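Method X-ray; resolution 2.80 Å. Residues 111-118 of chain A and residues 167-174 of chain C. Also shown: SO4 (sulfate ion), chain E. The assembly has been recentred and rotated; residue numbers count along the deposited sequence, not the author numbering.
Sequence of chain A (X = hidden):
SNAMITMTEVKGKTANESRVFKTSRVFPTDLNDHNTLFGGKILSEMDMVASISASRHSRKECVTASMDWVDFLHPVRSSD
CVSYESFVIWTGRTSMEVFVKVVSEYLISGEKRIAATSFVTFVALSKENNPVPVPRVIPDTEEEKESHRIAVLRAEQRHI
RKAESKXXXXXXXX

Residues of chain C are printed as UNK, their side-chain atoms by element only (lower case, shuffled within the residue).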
# COMPACT_ATOMS: atom_id res chain seq x y z
N GLU A 111 -29.02 -5.05 4.05
CA GLU A 111 -29.03 -5.42 5.45
C GLU A 111 -27.81 -4.83 6.14
O GLU A 111 -26.67 -5.18 5.83
CB GLU A 111 -28.96 -6.94 5.61
CG GLU A 111 -30.08 -7.74 4.97
CD GLU A 111 -31.45 -7.41 5.53
OE1 GLU A 111 -31.54 -7.10 6.74
OE2 GLU A 111 -32.43 -7.47 4.76
N LYS A 112 -28.04 -3.92 7.08
CA LYS A 112 -26.93 -3.32 7.82
C LYS A 112 -26.92 -3.95 9.20
O LYS A 112 -27.88 -4.60 9.60
CB LYS A 112 -27.13 -1.82 8.00
CG LYS A 112 -27.19 -1.01 6.75
CD LYS A 112 -27.34 0.45 7.10
CE LYS A 112 -27.34 1.33 5.86
NZ LYS A 112 -27.47 2.78 6.20
N ARG A 113 -25.81 -3.77 9.91
CA ARG A 113 -25.69 -4.26 11.28
C ARG A 113 -24.37 -3.77 11.83
O ARG A 113 -23.38 -3.71 11.11
CB ARG A 113 -25.79 -5.77 11.36
CG ARG A 113 -24.77 -6.55 10.60
CD ARG A 113 -24.99 -8.02 10.89
NE ARG A 113 -24.04 -8.87 10.19
CZ ARG A 113 -23.98 -10.19 10.34
NH1 ARG A 113 -24.82 -10.80 11.18
NH2 ARG A 113 -23.10 -10.90 9.66
N ILE A 114 -24.37 -3.40 13.10
CA ILE A 114 -23.17 -2.89 13.72
C ILE A 114 -22.23 -4.04 14.11
O ILE A 114 -22.57 -4.88 14.93
CB ILE A 114 -23.53 -1.94 14.92
CG1 ILE A 114 -22.92 -2.44 16.22
CG2 ILE A 114 -25.02 -1.77 15.05
CD1 ILE A 114 -21.44 -2.20 16.29
N ALA A 115 -21.05 -4.05 13.49
CA ALA A 115 -20.05 -5.09 13.72
C ALA A 115 -19.14 -4.82 14.90
O ALA A 115 -18.53 -5.75 15.43
CB ALA A 115 -19.20 -5.28 12.47
N ALA A 116 -19.05 -3.56 15.31
CA ALA A 116 -18.21 -3.20 16.44
C ALA A 116 -18.33 -1.73 16.79
O ALA A 116 -18.69 -0.91 15.94
CB ALA A 116 -16.74 -3.53 16.14
N THR A 117 -18.04 -1.41 18.05
CA THR A 117 -18.06 -0.03 18.54
C THR A 117 -16.95 0.07 19.57
O THR A 117 -16.43 -0.94 20.04
CB THR A 117 -19.37 0.34 19.23
OG1 THR A 117 -19.51 -0.44 20.43
CG2 THR A 117 -20.55 0.09 18.32
N SER A 118 -16.58 1.29 19.94
CA SER A 118 -15.55 1.48 20.94
C SER A 118 -15.32 2.95 21.21
O SER A 118 -15.94 3.82 20.58
CB SER A 118 -14.25 0.82 20.48
OG SER A 118 -13.31 0.74 21.55
N UNK C 167 -24.69 -4.10 24.66
CA UNK C 167 -25.58 -3.04 25.13
C UNK C 167 -25.47 -1.83 24.22
O UNK C 167 -26.47 -1.33 23.71
c UNK C 167 -25.23 -2.62 26.56
c UNK C 167 -26.30 0.35 28.83
n UNK C 167 -25.70 1.03 30.03
c UNK C 167 -25.99 -1.38 27.02
c UNK C 167 -25.50 -0.87 28.37
N UNK C 168 -24.24 -1.34 24.05
CA UNK C 168 -24.00 -0.18 23.21
C UNK C 168 -24.54 -0.44 21.81
O UNK C 168 -25.14 0.44 21.20
c UNK C 168 -21.94 0.50 24.48
c UNK C 168 -22.25 1.27 22.14
c UNK C 168 -22.49 0.14 23.11
N UNK C 169 -24.34 -1.64 21.30
CA UNK C 169 -24.83 -1.95 19.96
C UNK C 169 -26.34 -1.85 19.95
O UNK C 169 -26.94 -1.31 19.02
c UNK C 169 -24.39 -3.35 19.54
N UNK C 170 -26.97 -2.36 21.00
CA UNK C 170 -28.43 -2.33 21.07
C UNK C 170 -29.00 -0.92 21.01
O UNK C 170 -29.88 -0.64 20.21
c UNK C 170 -28.93 -3.04 22.34
o UNK C 170 -28.72 -4.45 22.20
c UNK C 170 -30.41 -2.78 22.55
N UNK C 171 -28.48 -0.03 21.84
CA UNK C 171 -29.00 1.33 21.86
C UNK C 171 -28.70 2.11 20.58
O UNK C 171 -29.41 3.06 20.27
c UNK C 171 -28.47 2.09 23.08
c UNK C 171 -27.06 2.66 23.05
c UNK C 171 -26.66 3.03 24.47
c UNK C 171 -27.00 3.88 22.17
N UNK C 172 -27.67 1.73 19.85
CA UNK C 172 -27.33 2.45 18.62
C UNK C 172 -28.36 2.33 17.51
O UNK C 172 -28.92 1.25 17.26
c UNK C 172 -23.51 2.09 18.04
c UNK C 172 -25.97 2.00 18.07
c UNK C 172 -24.80 4.01 18.94
c UNK C 172 -24.74 2.50 18.81
N UNK C 173 -28.61 3.46 16.86
CA UNK C 173 -29.56 3.55 15.77
C UNK C 173 -28.79 3.85 14.48
O UNK C 173 -27.99 4.79 14.42
c UNK C 173 -30.09 6.05 15.76
c UNK C 173 -30.64 4.65 16.04
o UNK C 173 -31.78 4.41 15.21
N UNK C 174 -29.02 3.03 13.46
CA UNK C 174 -28.36 3.16 12.17
C UNK C 174 -29.34 2.70 11.09
O UNK C 174 -29.03 2.87 9.89
OXT UNK C 174 -30.41 2.16 11.46
c UNK C 174 -27.57 0.15 13.42
c UNK C 174 -27.44 0.80 12.19
c UNK C 174 -27.72 0.09 11.03
c UNK C 174 -28.14 -1.24 11.09
c UNK C 174 -27.98 -1.18 13.49
c UNK C 174 -27.12 2.26 12.13
c UNK C 174 -28.26 -1.87 12.32
S SO4 E . -22.74 -14.64 9.15
O1 SO4 E . -22.26 -13.91 7.93
O2 SO4 E . -24.11 -15.18 8.90
O3 SO4 E . -21.76 -15.75 9.44
O4 SO4 E . -22.83 -13.74 10.35

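Position 167 carries four carbons in an unbranched row ending in a nitrogen, and nothing on chain A lies within contact of it. That chain is lysine, C:Lys167, extended with every chi angle in the t well; its backbone O accepts a hydrogen bond from N of position 171, 3.0 Å away, as expected inside a helix.

Position 168 has three carbons, one carrying the other two, and points toward the strand, where a methyl meets A:Thr117. A fork at the first carbon with no oxygen means valine. C:Val168 CG1 lies 3.7 Å from A:Thr117 OG1, a packing contact without a hydrogen bond.

Position 169 has a single side-chain carbon, set sideways to the strand and touching A:Ile114; that is alanine. C:Ala169 CB lies 3.7 Å from A:Ile114 CG1, and the two CA atoms are 6.5 Å apart: a small residue goes with a close approach of the backbones.

Position 170 has one carbon bearing an oxygen and a carbon, and it points away from chain A. This is threonine; C:Thr170 takes no part in the contact, its hydroxyl being bonded to a residue just outside the stretch.

Position 171 shows four carbons forked at the second, touching nothing on the strand. It is leucine, C:Leu171, the last residue of the helix.

Position 172 repeats that four-carbon fork but points toward chain A, meeting the methyl of A:Thr117. It too is leucine: C:Leu172 CD1 sits 3.6 Å from A:Thr117 CG2. With psi at 138° the backbone leaves the helix here, although its N still bonds to C:Val168 O at 3.1 Å.

Position 173 has one carbon carrying an oxygen and a carbon, pointing away and poorly ordered. This is threonine, C:Thr173, outside the contact.

Position 174 ends the chain in a carboxylate and holds one carbon followed by a six-carbon ring without oxygen, lying against A:Lys112, A:Arg113 and A:Ile114. It is phenylalanine. C:Phe174 CE1 is 3.3 Å from A:Lys112 CB, which lies at the ring edge, and CE2 is 3.4 Å from A:Ile114 CG2.

The contact works by shape, with no hydrogen bond between the stretches. A:Lys112, A:Ile114 and A:Thr117 point toward chain C, and A:Ile114 touches both C:Ala169 and the terminal ring. C:Phe174 has the largest covered area, yet it is poorly ordered, so its position deserves caution. A:Arg113 points its CB away, and its NH2 donates a hydrogen bond to sulfate O4 at 2.9 Å.

Chain C 167-174: KVATLLTF
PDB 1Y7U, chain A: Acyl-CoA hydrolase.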